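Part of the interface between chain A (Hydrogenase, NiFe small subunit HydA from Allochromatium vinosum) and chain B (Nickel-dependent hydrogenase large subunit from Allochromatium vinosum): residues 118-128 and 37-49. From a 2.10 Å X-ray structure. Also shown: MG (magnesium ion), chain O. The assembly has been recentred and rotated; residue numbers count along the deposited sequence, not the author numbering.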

# COMPACT_ATOMS: atom_id res chain seq x y z
N GLY A 118 -10.76 -15.35 -1.97
CA GLY A 118 -10.75 -13.88 -1.83
C GLY A 118 -11.03 -13.10 -3.16
O GLY A 118 -11.79 -13.51 -4.02
N LEU A 119 -10.42 -11.94 -3.29
CA LEU A 119 -10.77 -11.02 -4.32
C LEU A 119 -10.42 -11.52 -5.70
O LEU A 119 -11.23 -11.44 -6.58
CB LEU A 119 -10.10 -9.69 -4.06
CG LEU A 119 -10.56 -8.43 -4.70
CD1 LEU A 119 -9.54 -7.30 -4.84
CD2 LEU A 119 -11.86 -8.40 -5.47
N PRO A 120 -9.17 -11.99 -5.91
CA PRO A 120 -8.84 -12.50 -7.27
C PRO A 120 -9.80 -13.62 -7.75
O PRO A 120 -10.05 -13.81 -8.95
CB PRO A 120 -7.41 -13.09 -7.10
CG PRO A 120 -6.81 -12.26 -5.90
CD PRO A 120 -8.08 -12.18 -4.94
N GLN A 121 -10.40 -14.30 -6.80
CA GLN A 121 -11.32 -15.38 -7.11
C GLN A 121 -12.79 -14.94 -7.27
O GLN A 121 -13.62 -15.72 -7.76
CB GLN A 121 -11.22 -16.50 -6.07
CG GLN A 121 -11.88 -17.77 -6.54
CD GLN A 121 -12.84 -18.35 -5.56
OE1 GLN A 121 -12.66 -19.51 -5.22
NE2 GLN A 121 -13.70 -17.52 -4.92
N ALA A 122 -13.10 -13.68 -6.94
CA ALA A 122 -14.46 -13.21 -7.08
C ALA A 122 -14.84 -13.24 -8.60
O ALA A 122 -13.97 -13.04 -9.49
CB ALA A 122 -14.56 -11.75 -6.51
N ARG A 123 -16.14 -13.43 -8.90
CA ARG A 123 -16.57 -13.47 -10.31
C ARG A 123 -16.03 -12.33 -11.14
O ARG A 123 -16.20 -11.17 -10.77
CB ARG A 123 -18.13 -13.45 -10.38
CG ARG A 123 -18.66 -14.85 -10.07
CD ARG A 123 -20.13 -14.91 -9.62
NE ARG A 123 -21.08 -14.13 -10.46
CZ ARG A 123 -22.28 -13.69 -9.99
NH1 ARG A 123 -23.10 -13.01 -10.78
NH2 ARG A 123 -22.67 -13.94 -8.71
N PRO A 124 -15.51 -12.64 -12.36
CA PRO A 124 -15.54 -13.97 -12.99
C PRO A 124 -14.19 -14.68 -12.86
O PRO A 124 -13.90 -15.58 -13.63
CB PRO A 124 -15.79 -13.63 -14.49
CG PRO A 124 -15.04 -12.32 -14.67
CD PRO A 124 -15.38 -11.56 -13.36
N ASN A 125 -13.40 -14.33 -11.87
CA ASN A 125 -12.11 -14.99 -11.64
C ASN A 125 -11.19 -15.05 -12.90
O ASN A 125 -10.90 -16.11 -13.42
CB ASN A 125 -12.35 -16.40 -11.08
CG ASN A 125 -11.05 -17.01 -10.51
OD1 ASN A 125 -9.97 -16.41 -10.55
ND2 ASN A 125 -11.15 -18.18 -10.04
N PRO A 126 -10.73 -13.91 -13.40
CA PRO A 126 -10.01 -13.92 -14.67
C PRO A 126 -8.66 -14.70 -14.70
O PRO A 126 -8.18 -15.03 -15.80
CB PRO A 126 -9.71 -12.42 -14.94
CG PRO A 126 -10.33 -11.65 -13.87
CD PRO A 126 -11.11 -12.56 -12.95
N THR A 127 -8.10 -14.99 -13.54
CA THR A 127 -6.77 -15.61 -13.42
C THR A 127 -6.84 -17.04 -12.87
O THR A 127 -5.80 -17.68 -12.70
CB THR A 127 -5.78 -14.79 -12.58
OG1 THR A 127 -6.26 -14.73 -11.23
CG2 THR A 127 -5.57 -13.32 -13.15
N GLY A 128 -8.05 -17.61 -12.77
CA GLY A 128 -8.20 -18.96 -12.20
C GLY A 128 -7.54 -19.10 -10.82
O GLY A 128 -6.97 -20.17 -10.49
N MET B 37 2.59 -9.90 -11.77
CA MET B 37 1.37 -10.48 -11.15
C MET B 37 0.17 -9.64 -11.60
O MET B 37 0.25 -8.39 -11.64
CB MET B 37 1.49 -10.56 -9.63
CG MET B 37 0.31 -11.26 -8.91
SD MET B 37 -1.16 -10.18 -8.66
CE MET B 37 -0.73 -9.28 -7.12
N VAL B 38 -0.93 -10.32 -11.94
CA VAL B 38 -2.16 -9.59 -12.28
C VAL B 38 -3.33 -10.27 -11.54
O VAL B 38 -3.26 -11.51 -11.28
CB VAL B 38 -2.38 -9.66 -13.86
CG1 VAL B 38 -2.51 -11.09 -14.30
CG2 VAL B 38 -3.61 -8.78 -14.29
N ARG B 39 -4.37 -9.49 -11.22
CA ARG B 39 -5.64 -9.99 -10.66
C ARG B 39 -6.89 -9.69 -11.52
O ARG B 39 -7.86 -10.48 -11.53
CB ARG B 39 -5.85 -9.50 -9.21
CG ARG B 39 -4.80 -10.07 -8.26
CD ARG B 39 -4.65 -9.33 -6.94
NE ARG B 39 -4.22 -7.95 -7.18
CZ ARG B 39 -4.37 -6.94 -6.32
NH1 ARG B 39 -4.99 -7.14 -5.15
NH2 ARG B 39 -3.98 -5.71 -6.69
N GLY B 40 -6.88 -8.53 -12.20
CA GLY B 40 -7.95 -8.16 -13.16
C GLY B 40 -9.17 -7.68 -12.36
O GLY B 40 -10.32 -7.96 -12.69
N ILE B 41 -8.91 -6.85 -11.37
CA ILE B 41 -9.97 -6.27 -10.57
C ILE B 41 -10.96 -5.43 -11.42
O ILE B 41 -12.17 -5.37 -11.13
CB ILE B 41 -9.34 -5.47 -9.40
CG1 ILE B 41 -8.61 -6.48 -8.49
CG2 ILE B 41 -10.50 -4.63 -8.62
CD1 ILE B 41 -7.69 -5.84 -7.42
N GLU B 42 -10.47 -4.79 -12.47
CA GLU B 42 -11.39 -4.00 -13.30
C GLU B 42 -12.50 -4.88 -13.89
O GLU B 42 -13.67 -4.49 -13.95
CB GLU B 42 -10.61 -3.23 -14.39
CG GLU B 42 -9.76 -2.04 -13.82
CD GLU B 42 -8.55 -1.71 -14.72
OE1 GLU B 42 -8.14 -2.67 -15.45
OE2 GLU B 42 -7.98 -0.56 -14.66
N THR B 43 -12.11 -6.09 -14.27
CA THR B 43 -13.02 -7.05 -14.87
C THR B 43 -13.96 -7.59 -13.81
O THR B 43 -15.17 -7.69 -14.05
CB THR B 43 -12.18 -8.18 -15.43
OG1 THR B 43 -11.40 -7.64 -16.51
CG2 THR B 43 -13.04 -9.37 -15.95
N ILE B 44 -13.43 -7.80 -12.60
CA ILE B 44 -14.27 -8.24 -11.46
C ILE B 44 -15.42 -7.29 -11.15
O ILE B 44 -16.58 -7.73 -10.91
CB ILE B 44 -13.40 -8.57 -10.26
CG1 ILE B 44 -12.58 -9.84 -10.61
CG2 ILE B 44 -14.27 -8.82 -8.92
CD1 ILE B 44 -11.32 -10.07 -9.69
N LEU B 45 -15.18 -6.00 -11.31
CA LEU B 45 -16.24 -5.00 -11.03
C LEU B 45 -17.40 -4.95 -11.96
O LEU B 45 -18.39 -4.34 -11.58
CB LEU B 45 -15.65 -3.58 -11.03
CG LEU B 45 -14.71 -3.27 -9.90
CD1 LEU B 45 -13.77 -2.13 -10.28
CD2 LEU B 45 -15.54 -3.04 -8.54
N LYS B 46 -17.22 -5.34 -13.24
CA LYS B 46 -18.28 -5.13 -14.21
C LYS B 46 -19.59 -5.73 -13.68
O LYS B 46 -19.58 -6.85 -13.19
CB LYS B 46 -17.97 -5.83 -15.57
CG LYS B 46 -16.76 -5.20 -16.30
CD LYS B 46 -16.96 -4.99 -17.82
CE LYS B 46 -15.81 -4.07 -18.36
NZ LYS B 46 -16.22 -3.09 -19.48
N GLY B 47 -20.71 -5.01 -13.83
CA GLY B 47 -22.02 -5.55 -13.47
C GLY B 47 -22.37 -5.29 -12.03
O GLY B 47 -23.51 -5.47 -11.66
N ARG B 48 -21.44 -4.81 -11.21
CA ARG B 48 -21.71 -4.68 -9.77
C ARG B 48 -22.31 -3.33 -9.43
O ARG B 48 -22.43 -2.49 -10.30
CB ARG B 48 -20.41 -4.94 -8.99
CG ARG B 48 -20.01 -6.43 -9.14
CD ARG B 48 -18.74 -6.69 -8.30
NE ARG B 48 -18.10 -7.97 -8.67
CZ ARG B 48 -18.36 -9.13 -8.09
NH1 ARG B 48 -19.27 -9.23 -7.11
NH2 ARG B 48 -17.64 -10.18 -8.43
N ASP B 49 -22.70 -3.14 -8.17
CA ASP B 49 -23.24 -1.88 -7.69
C ASP B 49 -22.13 -0.84 -7.49
O ASP B 49 -21.18 -1.10 -6.77
CB ASP B 49 -23.95 -2.10 -6.36
CG ASP B 49 -24.85 -0.89 -5.97
OD1 ASP B 49 -24.40 0.29 -6.00
OD2 ASP B 49 -26.06 -1.11 -5.74
MG MG O . -6.10 0.00 -15.05
O HOH W 1 -8.31 -13.12 -10.86
O HOH W 2 -5.81 -1.82 -16.15
O HOH W 3 -6.87 0.84 -16.76
O HOH W 4 -4.17 0.58 -15.62

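The two stretches pack as a proline-rich loop of the small subunit laid against a short helix of the large subunit, burying 594 Å² summed over both sides. The backbones run close, with CA atoms 5.3 Å apart at Pro A120 and Arg B39, 5.8 Å at Arg A123 and Ile B44, and 6.3 Å at Pro A126 and Gly B40, so backbone carbonyls as well as side chains take part in the contact.

The chain A stretch begins with a weakly bonded helical turn at residues 118–121. From it Leu A119 points toward chain B, where its CD1 meets CD1 of Ile B41 at 3.5 Å and its CD2 lies 4.2 Å from CG2 of Ile B44. The ring of Pro A120 rests on the aliphatic part of Arg B39, CG to CD 3.8 Å, while the guanidinium of that arginine is hydrogen-bonded elsewhere in the structure. Ala A122 also points toward the partner, and its CB packs 3.8 Å from CG2 of Ile B44. This isoleucine gives up the largest area of any residue in the contact, 85 Å², touching Leu A119, Pro A120, Ala A122, Arg A123, Pro A124 and Pro A126.

Arg A123 supplies the one direct hydrogen bond between the stretches through its backbone: NH2 of Arg B48 donates to O of Arg A123 at 2.9 Å, the acceptor lying at the guanidinium edge. NE of the same arginine donates to O of Ile B44 at 2.7 Å. The guanidinium thus links two carbonyls that cannot bond each other, O of Arg A123 and O of Ile B44 being 3.5 Å apart. CA of Ile B44 adds a CA-H...O contact of 3.6 Å to O of Arg A123.

A cis peptide bond precedes Pro A124, whose CG lies 3.8 Å from CG2 of Thr B43. Asn A125 points away and opens a type I turn ending at Gly A128. Within this turn, Pro A126 directs its ring toward the start of the chain B helix, with CD 3.9 Å from CG1 of Ile B44 and CG 3.6 Å from O of Arg B39. Gly B40, the N-cap residue, leaves room for the ring: an ideal CB there would sit only 3.1 Å from CG of Pro A126.

Thr A127 closes the contact, its CG2 lying 4.0 Å from CG1 of Val B38. Its OG1 donates to water 1 at 2.6 Å, and this water donates in turn to O of Pro A120 at 2.7 Å and O of Arg B39 at 2.8 Å, bridging the subunits and satisfying both carbonyls.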